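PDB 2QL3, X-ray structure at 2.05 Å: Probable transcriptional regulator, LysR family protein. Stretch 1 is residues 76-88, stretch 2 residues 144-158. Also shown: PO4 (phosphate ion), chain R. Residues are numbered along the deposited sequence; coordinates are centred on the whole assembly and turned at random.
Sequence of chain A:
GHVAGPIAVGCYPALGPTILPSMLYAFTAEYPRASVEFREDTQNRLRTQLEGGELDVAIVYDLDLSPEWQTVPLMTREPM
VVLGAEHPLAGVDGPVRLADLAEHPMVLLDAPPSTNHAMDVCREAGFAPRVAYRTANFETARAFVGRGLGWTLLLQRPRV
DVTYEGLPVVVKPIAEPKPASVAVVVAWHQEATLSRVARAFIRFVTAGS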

# COMPACT_ATOMS: atom_id res chain seq x y z
N THR A 76 -3.62 0.14 -21.04
CA THR A 76 -4.83 0.87 -20.78
C THR A 76 -5.72 -0.03 -19.90
O THR A 76 -5.73 -1.24 -20.07
N ARG A 77 -6.47 0.56 -19.00
CA ARG A 77 -7.38 -0.26 -18.19
C ARG A 77 -8.63 0.49 -17.91
O ARG A 77 -8.62 1.68 -17.67
N GLU A 78 -9.70 -0.27 -17.94
CA GLU A 78 -11.03 0.17 -17.57
C GLU A 78 -11.17 0.24 -16.04
O GLU A 78 -10.83 -0.70 -15.37
N PRO A 79 -11.70 1.36 -15.49
CA PRO A 79 -12.11 1.27 -14.06
C PRO A 79 -13.10 0.12 -13.85
O PRO A 79 -13.95 -0.14 -14.75
N MSE A 80 -12.98 -0.56 -12.70
CA MSE A 80 -13.85 -1.66 -12.26
C MSE A 80 -14.38 -1.47 -10.83
O MSE A 80 -13.79 -0.80 -9.98
N VAL A 81 -15.56 -2.02 -10.60
CA VAL A 81 -16.12 -2.09 -9.26
C VAL A 81 -15.54 -3.31 -8.54
O VAL A 81 -15.32 -4.33 -9.18
N VAL A 82 -15.28 -3.16 -7.23
CA VAL A 82 -14.78 -4.24 -6.43
C VAL A 82 -15.69 -4.33 -5.25
O VAL A 82 -15.99 -3.32 -4.61
N LEU A 83 -16.18 -5.56 -5.00
CA LEU A 83 -17.16 -5.89 -3.96
C LEU A 83 -16.60 -7.00 -3.07
O LEU A 83 -15.69 -7.77 -3.48
N GLY A 84 -17.11 -7.04 -1.85
CA GLY A 84 -16.89 -8.17 -0.96
C GLY A 84 -17.87 -9.26 -1.38
O GLY A 84 -18.91 -8.98 -1.99
N ALA A 85 -17.52 -10.50 -1.04
CA ALA A 85 -18.26 -11.68 -1.48
C ALA A 85 -19.69 -11.76 -0.93
O ALA A 85 -20.54 -12.40 -1.54
N GLU A 86 -19.93 -11.10 0.21
CA GLU A 86 -21.25 -11.03 0.86
C GLU A 86 -22.02 -9.77 0.46
O GLU A 86 -23.14 -9.53 0.96
N HIS A 87 -21.43 -8.95 -0.40
CA HIS A 87 -22.07 -7.73 -0.84
C HIS A 87 -23.42 -7.99 -1.54
O HIS A 87 -23.51 -8.89 -2.40
N PRO A 88 -24.46 -7.21 -1.19
CA PRO A 88 -25.76 -7.23 -1.85
C PRO A 88 -25.62 -7.42 -3.37
O PRO A 88 -26.24 -8.32 -3.94
N PHE A 144 -10.61 -3.53 3.00
CA PHE A 144 -11.87 -3.03 3.57
C PHE A 144 -13.08 -3.59 2.78
O PHE A 144 -14.05 -4.07 3.35
N VAL A 145 -13.04 -3.51 1.47
CA VAL A 145 -14.12 -4.04 0.63
C VAL A 145 -14.27 -5.58 0.82
O VAL A 145 -15.40 -6.09 0.89
N GLY A 146 -13.17 -6.32 0.89
CA GLY A 146 -13.23 -7.78 1.00
C GLY A 146 -13.89 -8.18 2.33
O GLY A 146 -14.60 -9.17 2.41
N ARG A 147 -13.64 -7.39 3.36
CA ARG A 147 -14.25 -7.56 4.68
C ARG A 147 -15.73 -7.07 4.79
O ARG A 147 -16.40 -7.42 5.70
N GLY A 148 -16.24 -6.30 3.84
CA GLY A 148 -17.64 -5.95 3.85
C GLY A 148 -17.92 -4.51 4.23
O GLY A 148 -19.08 -4.15 4.42
N LEU A 149 -16.88 -3.67 4.33
CA LEU A 149 -17.05 -2.28 4.78
C LEU A 149 -17.54 -1.30 3.69
O LEU A 149 -17.87 -0.12 3.98
N GLY A 150 -17.54 -1.74 2.43
CA GLY A 150 -18.25 -1.07 1.36
C GLY A 150 -17.82 -1.59 -0.03
O GLY A 150 -17.35 -2.69 -0.16
N TRP A 151 -18.07 -0.80 -1.08
CA TRP A 151 -17.66 -1.14 -2.43
C TRP A 151 -16.60 -0.12 -2.82
O TRP A 151 -16.60 1.01 -2.29
N THR A 152 -15.74 -0.46 -3.77
CA THR A 152 -14.86 0.55 -4.32
C THR A 152 -14.79 0.55 -5.84
O THR A 152 -15.40 -0.27 -6.51
N LEU A 153 -14.05 1.50 -6.38
CA LEU A 153 -13.62 1.36 -7.77
C LEU A 153 -12.14 1.57 -7.89
O LEU A 153 -11.59 2.45 -7.24
N LEU A 154 -11.52 0.74 -8.73
CA LEU A 154 -10.07 0.65 -8.86
C LEU A 154 -9.68 0.56 -10.32
O LEU A 154 -10.39 -0.03 -11.15
N LEU A 155 -8.51 1.12 -10.62
CA LEU A 155 -7.98 1.22 -11.97
C LEU A 155 -7.09 0.02 -12.27
O LEU A 155 -6.70 -0.21 -13.41
N GLN A 156 -6.72 -0.70 -11.23
CA GLN A 156 -5.92 -1.88 -11.46
C GLN A 156 -6.42 -3.07 -10.66
O GLN A 156 -7.14 -2.92 -9.67
N ARG A 157 -5.98 -4.23 -11.08
CA ARG A 157 -6.45 -5.48 -10.52
C ARG A 157 -5.27 -6.41 -10.21
O ARG A 157 -4.74 -7.02 -11.10
N PRO A 158 -4.91 -6.55 -8.91
CA PRO A 158 -3.94 -7.58 -8.50
C PRO A 158 -4.27 -8.93 -9.09
O PRO A 158 -5.45 -9.30 -9.20

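Where a chain segment runs close against the last turn of a helix, a side chain may have no room at all, and here the tight spot is occupied by a glycine, with a water bridging beside it. Gly 84 lies with its CA 3.2 Å from Val 145 O; an ideal CB on it would point toward the helix and sit 2.4 Å from Val 145 O, a clash. The gap beside this close approach holds water 1, which accepts from Gly 84 N (2.9 Å) and donates to Val 145 O (2.8 Å) and Gly 150 O (2.7 Å), supplying the partner that a direct contact, poorly angled between Gly 84 N and Val 145 O at 3.4 Å, does not. Water 2 repeats the device one residue on, accepting from Ala 85 N at 3.0 Å and donating to Gly 146 O at 2.6 Å.

Away from this hydrated end the principle is the ordinary one of an antiparallel sheet: four backbone hydrogen bonds fix the register, and side chains alternate between its faces. Met 80, Val 82, Thr 152 and Leu 154 share one face. Val 82, a t rotamer, is the hub there: its CG2 meets Leu 154 CD1 at 3.8 Å, its CB lies 3.9 Å from Thr 152 CG2, and its CG1 reaches Val 145 CG1 at 4.3 Å. Val 145, also t, points in from the helix, its CG1 3.3 Å from Val 82 O. Leu 154 is m, then t. Met 80, modelled as selenomethionine, starts at chi1 p and bends back toward the other stretch, bringing SE to 3.6 Å from Arg 157 CB and CE to 3.8 Å from Gln 156 C.

Val 81 (t) and Leu 153 (p) occupy the other face. Beyond the paired residues, some side chains return at their ends: Leu 83 leaves CA pointing away, yet its CD1 comes within 3.6 Å of Trp 151 CB, while Leu 155 (m, m) turns CD1 to 4.1 Å from Pro 79 CG. Trp 151 does the reverse, its CB pointing toward the strand and its ring leading away; its NE1 is hydrogen-bonded elsewhere in the structure.

Arg 77 (chi1 m) points in, and its contact cautions against reading proximity as bonding: NH2 stands 2.9 Å from Arg 157 N, but both are donors. Its NE is buried by the contact without a partner in the model. Next to Arg 77, at the start of stretch 1, a phosphate, probably from the crystallisation liquor, takes a very short hydrogen bond from Thr 76 N to its O3, 2.4 Å; Thr 76 itself does not touch the other stretch.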

# COMPACT_ATOMS: atom_id res chain seq x y z
CB THR A 76 -5.57 1.16 -22.07
OG1 THR A 76 -4.78 2.01 -22.90
CG2 THR A 76 -6.82 1.92 -21.78
CB ARG A 77 -6.76 -0.65 -16.84
CG ARG A 77 -5.37 -1.28 -16.94
CD ARG A 77 -5.45 -2.75 -16.69
NE ARG A 77 -4.83 -3.05 -15.40
CZ ARG A 77 -5.08 -4.14 -14.65
NH1 ARG A 77 -5.94 -5.08 -15.09
NH2 ARG A 77 -4.44 -4.30 -13.49
CB GLU A 78 -11.96 -0.92 -18.08
CG GLU A 78 -12.68 -0.67 -19.37
CD GLU A 78 -14.17 -0.46 -19.09
OE1 GLU A 78 -14.64 0.66 -19.40
OE2 GLU A 78 -14.86 -1.41 -18.58
CB PRO A 79 -12.84 2.58 -13.78
CG PRO A 79 -12.47 3.49 -14.95
CD PRO A 79 -11.93 2.69 -16.09
CB MSE A 80 -13.15 -3.01 -12.38
CG MSE A 80 -12.04 -3.25 -11.35
SE MSE A 80 -10.53 -4.33 -12.09
CE MSE A 80 -9.42 -2.95 -12.96
CB VAL A 81 -17.72 -2.10 -9.31
CG1 VAL A 81 -18.29 -2.61 -8.03
CG2 VAL A 81 -18.18 -0.67 -9.51
CB VAL A 82 -13.25 -4.08 -6.06
CG1 VAL A 82 -12.69 -5.34 -5.43
CG2 VAL A 82 -12.42 -3.69 -7.30
CB LEU A 83 -18.39 -6.51 -4.60
CG LEU A 83 -19.51 -5.64 -5.20
CD1 LEU A 83 -19.22 -4.14 -5.23
CD2 LEU A 83 -20.06 -6.22 -6.50
CB ALA A 85 -17.50 -12.94 -1.11
CB GLU A 86 -21.07 -11.06 2.39
CG GLU A 86 -20.52 -12.39 2.90
CD GLU A 86 -20.21 -12.38 4.39
OE1 GLU A 86 -20.65 -11.47 5.12
OE2 GLU A 86 -19.52 -13.30 4.86
CB HIS A 87 -21.16 -6.90 -1.72
CG HIS A 87 -21.67 -5.52 -1.97
ND1 HIS A 87 -21.19 -4.41 -1.31
CD2 HIS A 87 -22.64 -5.06 -2.81
CE1 HIS A 87 -21.83 -3.33 -1.72
NE2 HIS A 87 -22.70 -3.70 -2.65
CB PRO A 88 -26.31 -5.85 -1.52
CG PRO A 88 -25.82 -5.60 -0.14
CD PRO A 88 -24.44 -6.23 -0.09
CB PHE A 144 -11.90 -1.50 3.61
CG PHE A 144 -11.28 -0.86 4.84
CD1 PHE A 144 -10.28 -1.47 5.55
CD2 PHE A 144 -11.71 0.40 5.27
CE1 PHE A 144 -9.72 -0.90 6.67
CE2 PHE A 144 -11.13 0.99 6.41
CZ PHE A 144 -10.12 0.36 7.08
CB VAL A 145 -13.87 -3.65 -0.88
CG1 VAL A 145 -14.73 -4.43 -1.79
CG2 VAL A 145 -14.12 -2.11 -1.09
CB ARG A 147 -13.33 -6.93 5.77
CG ARG A 147 -13.87 -7.01 7.17
CD ARG A 147 -14.05 -8.46 7.70
NE ARG A 147 -12.77 -9.17 7.80
CZ ARG A 147 -12.57 -10.32 8.45
NH1 ARG A 147 -13.57 -10.93 9.08
NH2 ARG A 147 -11.36 -10.86 8.49
CB LEU A 149 -15.72 -1.79 5.41
CG LEU A 149 -15.29 -2.47 6.70
CD1 LEU A 149 -13.84 -2.10 6.99
CD2 LEU A 149 -16.16 -1.97 7.84
CB TRP A 151 -18.87 -1.09 -3.39
CG TRP A 151 -19.59 0.25 -3.49
CD1 TRP A 151 -20.65 0.67 -2.73
CD2 TRP A 151 -19.30 1.32 -4.39
NE1 TRP A 151 -21.04 1.93 -3.11
CE2 TRP A 151 -20.22 2.36 -4.12
CE3 TRP A 151 -18.34 1.51 -5.41
CZ2 TRP A 151 -20.23 3.56 -4.82
CZ3 TRP A 151 -18.37 2.70 -6.12
CH2 TRP A 151 -19.31 3.72 -5.83
CB THR A 152 -13.42 0.51 -3.70
OG1 THR A 152 -12.79 1.80 -3.90
CG2 THR A 152 -12.54 -0.65 -4.28
CB LEU A 153 -14.41 2.28 -8.70
CG LEU A 153 -14.51 3.78 -8.63
CD1 LEU A 153 -13.62 4.36 -9.71
CD2 LEU A 153 -15.94 4.22 -8.89
CB LEU A 154 -9.51 -0.57 -8.09
CG LEU A 154 -9.63 -0.64 -6.53
CD1 LEU A 154 -9.22 -1.99 -6.04
CD2 LEU A 154 -8.91 0.49 -5.72
CB LEU A 155 -7.18 2.53 -12.15
CG LEU A 155 -8.02 3.77 -12.49
CD1 LEU A 155 -8.46 3.66 -13.93
CD2 LEU A 155 -9.28 3.89 -11.64
CB GLN A 156 -4.47 -1.60 -11.09
CG GLN A 156 -3.88 -0.36 -11.75
CD GLN A 156 -2.48 -0.21 -11.36
OE1 GLN A 156 -2.15 0.55 -10.43
NE2 GLN A 156 -1.62 -0.99 -12.02
CB ARG A 157 -7.44 -6.16 -11.47
CG ARG A 157 -7.68 -7.61 -11.09
CD ARG A 157 -9.07 -8.10 -11.05
NE ARG A 157 -9.54 -8.68 -12.29
CZ ARG A 157 -10.39 -9.72 -12.42
NH1 ARG A 157 -10.74 -10.08 -13.64
NH2 ARG A 157 -10.86 -10.43 -11.40
CB PRO A 158 -4.07 -7.60 -6.98
CG PRO A 158 -4.43 -6.16 -6.65
CD PRO A 158 -5.39 -5.74 -7.76
P PO4 R . -3.30 -2.72 -23.35
O1 PO4 R . -4.30 -2.76 -24.48
O2 PO4 R . -1.99 -2.13 -23.86
O3 PO4 R . -3.89 -1.88 -22.26
O4 PO4 R . -3.01 -4.10 -22.76
O HOH W 1 -18.02 -5.25 0.20
O HOH W 2 -15.14 -11.05 0.70